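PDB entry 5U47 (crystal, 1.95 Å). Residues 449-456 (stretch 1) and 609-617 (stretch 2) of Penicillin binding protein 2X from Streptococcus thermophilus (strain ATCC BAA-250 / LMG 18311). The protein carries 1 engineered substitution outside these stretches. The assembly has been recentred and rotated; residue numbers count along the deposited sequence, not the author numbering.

Stretch 1 449-456: VRTAKKEV
Stretch 2, residues 609-617: LRQNLVHPI

Segments far apart in sequence are often joined by a few long polar side chains that reach across to fixed partners, with apolar groups filling the space between. Residues 449-456 and 609-617 of this penicillin binding protein illustrate the principle, burying 464 Å² summed over both sides; Glu455, His615, Leu613 and Arg450 are all buried. The first stretch leaves a strand at Thr451 and continues in extended form, Ala452 at phi/psi -78/152 and Lys453 at -136/163. The second leaves a helix, turns through Asn612 (-100/15) and Leu613 (67/21), and enters a strand at His615 (-115/86). Ala452 CA lies 6.1 Å from Leu613 CA and Glu455 CA 6.5 Å from His615 CA, so the register advances in the same sense along both chains.

Glu455 covers the most surface. Its CA-to-CB bond points toward the second stretch, and t, t rotamers with chi3 near -1° extend the carboxylate to Arg610. The CA-to-CB bond of Arg610 runs sideways to the first stretch, but its m, t, t chain with chi4 of 89° brings the guanidinium nearer. The two groups meet edge to edge in a bidentate salt bridge: Arg610 NE donates to Glu455 OE1 and Arg610 NH2 to Glu455 OE2, both at 2.9 Å. A water donates to Glu455 OE2 at 2.5 Å and to Pro616 O at 3.0 Å, tying the carboxylate to the strand backbone as well.

The aliphatic part of Glu455 has a second use. Glu455 CB sits 3.6 Å from the centroid of the His615 ring, 10° off the normal, in a CH-pi contact. His615, itself pointing toward the first stretch (chi1 -66°, chi2 173°), thus offers a flat face to methylenes while its CE1 approaches Lys453 O at 3.3 Å near the ring plane. The two lysines before Glu455 contribute little through their side chains; the end of Lys453 leads away and the CA-to-CB bond of Lys454 points away.

Leu613 carries the apolar part of the joint. Pointing toward the first stretch with m, t rotamers, Leu613 places CD1 3.1 Å from Arg450 O and 3.6 Å from Ala452 N, while its CD2 lies 4.1 Å from Ala452 CB. The small alanine side chain fits this close packing, and the branched leucine touches backbone and side chain alike.

Arg450 completes the contact. Its m, t, p chain, with chi4 of 81°, directs the guanidinium edge at the turn, where Arg450 NE (3.0 Å) and Arg450 NH2 (3.1 Å) both donate to Asn612 O. Arginine suits this place because two N-H groups on one guanidinium edge can share a single turn carbonyl. The turn is braced internally by Val614 N to Leu609 O at 2.9 Å and Leu613 N to Arg610 O at 3.0 Å.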

ATOM      1  N   VAL A 449      15.306  15.803   2.877  1.00 26.15           N
ATOM      2  CA  VAL A 449      14.532  14.579   2.914  1.00 24.75           C
ATOM      3  C   VAL A 449      13.816  14.411   4.234  1.00 24.66           C
ATOM      4  O   VAL A 449      14.154  15.067   5.231  1.00 25.27           O
ATOM      5  CB  VAL A 449      15.435  13.332   2.772  1.00 25.47           C
ATOM      6  CG1 VAL A 449      16.231  13.396   1.472  1.00 26.61           C
ATOM      7  CG2 VAL A 449      16.381  13.173   3.985  1.00 25.63           C
ATOM      8  N   ARG A 450      12.824  13.529   4.212  1.00 22.32           N
ATOM      9  CA  ARG A 450      12.113  13.037   5.405  1.00 23.00           C
ATOM     10  C   ARG A 450      12.153  11.529   5.235  1.00 22.52           C
ATOM     11  O   ARG A 450      11.667  11.009   4.222  1.00 22.32           O
ATOM     12  CB  ARG A 450      10.675  13.539   5.479  1.00 22.45           C
ATOM     13  CG  ARG A 450      10.627  14.993   5.878  1.00 23.32           C
ATOM     14  CD  ARG A 450       9.235  15.586   5.798  1.00 23.34           C
ATOM     15  NE  ARG A 450       8.344  15.151   6.875  1.00 22.39           N
ATOM     16  CZ  ARG A 450       8.319  15.659   8.119  1.00 22.88           C
ATOM     17  NH1 ARG A 450       9.170  16.600   8.504  1.00 24.19           N
ATOM     18  NH2 ARG A 450       7.441  15.200   9.002  1.00 22.66           N
ATOM     19  N   THR A 451      12.771  10.851   6.199  1.00 22.44           N
ATOM     20  CA  THR A 451      12.984   9.407   6.143  1.00 23.45           C
ATOM     21  C   THR A 451      12.226   8.670   7.255  1.00 23.12           C
ATOM     22  O   THR A 451      12.256   9.082   8.421  1.00 24.46           O
ATOM     23  CB  THR A 451      14.498   9.131   6.191  1.00 24.27           C
ATOM     24  OG1 THR A 451      15.136   9.901   5.161  1.00 24.71           O
ATOM     25  CG2 THR A 451      14.798   7.637   5.961  1.00 25.21           C
ATOM     26  N   ALA A 452      11.556   7.581   6.882  1.00 22.92           N
ATOM     27  CA  ALA A 452      10.700   6.819   7.801  1.00 21.73           C
ATOM     28  C   ALA A 452      11.426   5.900   8.756  1.00 23.88           C
ATOM     29  O   ALA A 452      12.527   5.442   8.488  1.00 24.28           O
ATOM     30  CB  ALA A 452       9.671   6.007   7.010  1.00 21.74           C
ATOM     31  N   LYS A 453      10.790   5.690   9.910  1.00 23.79           N
ATOM     32  CA  LYS A 453      11.200   4.725  10.917  1.00 25.29           C
ATOM     33  C   LYS A 453       9.902   4.031  11.352  1.00 23.47           C
ATOM     34  O   LYS A 453       8.792   4.553  11.114  1.00 21.64           O
ATOM     35  CB  LYS A 453      11.887   5.377  12.129  1.00 29.09           C
ATOM     36  CG  LYS A 453      13.256   6.002  11.840  1.00 33.62           C
ATOM     37  CD  LYS A 453      13.778   6.706  13.088  1.00 39.28           C
ATOM     38  CE  LYS A 453      15.094   7.436  12.853  1.00 45.82           C
ATOM     39  NZ  LYS A 453      16.240   6.498  12.657  1.00 49.48           N
ATOM     40  N   LYS A 454      10.032   2.883  12.008  1.00 21.42           N
ATOM     41  CA  LYS A 454       8.858   2.109  12.411  1.00 22.90           C
ATOM     42  C   LYS A 454       7.912   2.879  13.339  1.00 21.90           C
ATOM     43  O   LYS A 454       8.346   3.726  14.125  1.00 21.71           O
ATOM     44  CB  LYS A 454       9.275   0.798  13.081  1.00 25.45           C
ATOM     45  CG  LYS A 454       9.780   0.941  14.499  1.00 27.22           C
ATOM     46  CD  LYS A 454      10.254  -0.394  15.029  1.00 29.00           C
ATOM     47  CE  LYS A 454      10.693  -0.245  16.479  1.00 30.37           C
ATOM     48  NZ  LYS A 454      11.265  -1.540  16.932  1.00 32.93           N
ATOM     49  N   GLU A 455       6.631   2.563  13.229  1.00 22.33           N
ATOM     50  CA  GLU A 455       5.578   3.186  14.023  1.00 22.40           C
ATOM     51  C   GLU A 455       4.882   2.147  14.907  1.00 21.26           C
ATOM     52  O   GLU A 455       4.134   1.297  14.412  1.00 22.02           O
ATOM     53  CB  GLU A 455       4.569   3.870  13.095  1.00 23.13           C
ATOM     54  CG  GLU A 455       3.481   4.644  13.837  1.00 24.48           C
ATOM     55  CD  GLU A 455       2.406   5.265  12.942  1.00 25.73           C
ATOM     56  OE1 GLU A 455       2.456   5.138  11.693  1.00 27.19           O
ATOM     57  OE2 GLU A 455       1.483   5.910  13.511  1.00 27.78           O
ATOM     58  N   VAL A 456       5.111   2.231  16.219  1.00 21.02           N
ATOM     59  CA  VAL A 456       4.486   1.333  17.193  1.00 21.55           C
ATOM     60  C   VAL A 456       3.088   1.866  17.464  1.00 21.96           C
ATOM     61  O   VAL A 456       2.929   3.041  17.771  1.00 21.05           O
ATOM     62  CB  VAL A 456       5.315   1.268  18.485  1.00 22.27           C
ATOM     63  CG1 VAL A 456       4.592   0.511  19.579  1.00 23.11           C
ATOM     64  CG2 VAL A 456       6.708   0.679  18.203  1.00 23.06           C
ATOM     65  N   LEU A 609      -1.150  12.806   7.203  1.00 24.27           N
ATOM     66  CA  LEU A 609       0.007  12.927   8.086  1.00 24.59           C
ATOM     67  C   LEU A 609       1.026  11.797   7.868  1.00 23.98           C
ATOM     68  O   LEU A 609       2.239  12.050   7.879  1.00 23.45           O
ATOM     69  CB  LEU A 609      -0.440  12.949   9.543  1.00 25.09           C
ATOM     70  CG  LEU A 609      -1.136  14.239   9.979  1.00 27.99           C
ATOM     71  CD1 LEU A 609      -1.786  14.071  11.348  1.00 27.30           C
ATOM     72  CD2 LEU A 609      -0.161  15.408   9.967  1.00 28.75           C
ATOM     73  N   ARG A 610       0.542  10.559   7.704  1.00 22.74           N
ATOM     74  CA  ARG A 610       1.454   9.427   7.427  1.00 23.14           C
ATOM     75  C   ARG A 610       2.144   9.531   6.070  1.00 22.88           C
ATOM     76  O   ARG A 610       3.279   9.079   5.919  1.00 23.25           O
ATOM     77  CB  ARG A 610       0.747   8.069   7.544  1.00 23.25           C
ATOM     78  CG  ARG A 610       0.383   7.742   8.969  1.00 23.44           C
ATOM     79  CD  ARG A 610       0.141   6.262   9.157  1.00 23.05           C
ATOM     80  NE  ARG A 610      -0.057   6.006  10.567  1.00 23.57           N
ATOM     81  CZ  ARG A 610      -1.217   6.040  11.210  1.00 23.23           C
ATOM     82  NH1 ARG A 610      -2.358   6.301  10.582  1.00 23.51           N
ATOM     83  NH2 ARG A 610      -1.222   5.808  12.522  1.00 23.86           N
ATOM     84  N   GLN A 611       1.482  10.128   5.082  1.00 23.00           N
ATOM     85  CA  GLN A 611       2.135  10.374   3.788  1.00 23.60           C
ATOM     86  C   GLN A 611       3.350  11.282   3.955  1.00 23.24           C
ATOM     87  O   GLN A 611       4.309  11.213   3.170  1.00 22.39           O
ATOM     88  CB  GLN A 611       1.156  11.013   2.816  1.00 24.54           C
ATOM     89  CG  GLN A 611       0.012  10.073   2.455  1.00 24.89           C
ATOM     90  CD  GLN A 611      -1.097  10.745   1.684  1.00 25.60           C
ATOM     91  OE1 GLN A 611      -1.091  11.962   1.497  1.00 27.33           O
ATOM     92  NE2 GLN A 611      -2.065   9.958   1.241  1.00 25.09           N
ATOM     93  N   ASN A 612       3.290  12.123   4.991  1.00 22.38           N
ATOM     94  CA  ASN A 612       4.339  13.060   5.318  1.00 23.82           C
ATOM     95  C   ASN A 612       5.234  12.552   6.454  1.00 23.53           C
ATOM     96  O   ASN A 612       6.006  13.315   7.033  1.00 23.07           O
ATOM     97  CB  ASN A 612       3.736  14.444   5.613  1.00 23.77           C
ATOM     98  CG  ASN A 612       3.127  15.068   4.364  1.00 24.81           C
ATOM     99  OD1 ASN A 612       3.841  15.701   3.569  1.00 23.50           O
ATOM    100  ND2 ASN A 612       1.818  14.846   4.155  1.00 23.24           N
ATOM    101  N   LEU A 613       5.124  11.262   6.731  1.00 22.66           N
ATOM    102  CA  LEU A 613       5.944  10.565   7.699  1.00 23.42           C
ATOM    103  C   LEU A 613       5.745  10.949   9.177  1.00 23.52           C
ATOM    104  O   LEU A 613       6.596  10.683  10.025  1.00 27.48           O
ATOM    105  CB  LEU A 613       7.416  10.585   7.274  1.00 24.46           C
ATOM    106  CG  LEU A 613       7.662  10.073   5.841  1.00 26.10           C
ATOM    107  CD1 LEU A 613       9.143   9.883   5.629  1.00 26.03           C
ATOM    108  CD2 LEU A 613       6.951   8.744   5.590  1.00 25.75           C
ATOM    109  N   VAL A 614       4.601  11.517   9.480  1.00 22.95           N
ATOM    110  CA  VAL A 614       4.233  11.808  10.859  1.00 23.75           C
ATOM    111  C   VAL A 614       3.539  10.541  11.375  1.00 23.39           C
ATOM    112  O   VAL A 614       3.027   9.742  10.565  1.00 21.63           O
ATOM    113  CB  VAL A 614       3.314  13.029  10.905  1.00 24.13           C
ATOM    114  CG1 VAL A 614       2.822  13.309  12.319  1.00 25.01           C
ATOM    115  CG2 VAL A 614       4.067  14.233  10.354  1.00 25.93           C
ATOM    116  N   HIS A 615       3.588  10.315  12.692  1.00 23.96           N
ATOM    117  CA  HIS A 615       2.976   9.120  13.312  1.00 23.47           C
ATOM    118  C   HIS A 615       1.830   9.587  14.211  1.00 23.78           C
ATOM    119  O   HIS A 615       2.022   9.798  15.413  1.00 21.67           O
ATOM    120  CB  HIS A 615       3.987   8.309  14.144  1.00 22.95           C
ATOM    121  CG  HIS A 615       5.079   7.672  13.340  1.00 22.63           C
ATOM    122  ND1 HIS A 615       6.149   7.037  13.931  1.00 22.00           N
ATOM    123  CD2 HIS A 615       5.294   7.612  12.003  1.00 22.22           C
ATOM    124  CE1 HIS A 615       6.946   6.563  12.990  1.00 22.48           C
ATOM    125  NE2 HIS A 615       6.451   6.901  11.811  1.00 22.23           N
ATOM    126  N   PRO A 616       0.634   9.770  13.628  1.00 24.04           N
ATOM    127  CA  PRO A 616      -0.481  10.251  14.402  1.00 23.72           C
ATOM    128  C   PRO A 616      -1.158   9.159  15.215  1.00 24.94           C
ATOM    129  O   PRO A 616      -1.121   7.991  14.840  1.00 24.52           O
ATOM    130  CB  PRO A 616      -1.444  10.745  13.325  1.00 25.16           C
ATOM    131  CG  PRO A 616      -1.214   9.833  12.186  1.00 24.18           C
ATOM    132  CD  PRO A 616       0.252   9.498  12.229  1.00 23.95           C
ATOM    133  N   ILE A 617      -1.741   9.554  16.339  1.00 23.90           N
ATOM    134  CA  ILE A 617      -2.537   8.661  17.178  1.00 24.59           C
ATOM    135  C   ILE A 617      -3.911   9.335  17.273  1.00 25.92           C
ATOM    136  O   ILE A 617      -4.020  10.461  17.801  1.00 24.32           O
ATOM    137  CB  ILE A 617      -1.973   8.523  18.601  1.00 24.36           C
ATOM    138  CG1 ILE A 617      -0.559   7.928  18.562  1.00 24.59           C
ATOM    139  CG2 ILE A 617      -2.911   7.672  19.433  1.00 24.46           C
ATOM    140  CD1 ILE A 617       0.189   8.039  19.875  1.00 25.72           C
TER
HETATM  141  O   HOH W   1       1.197   6.373  15.966  1.00 29.98           O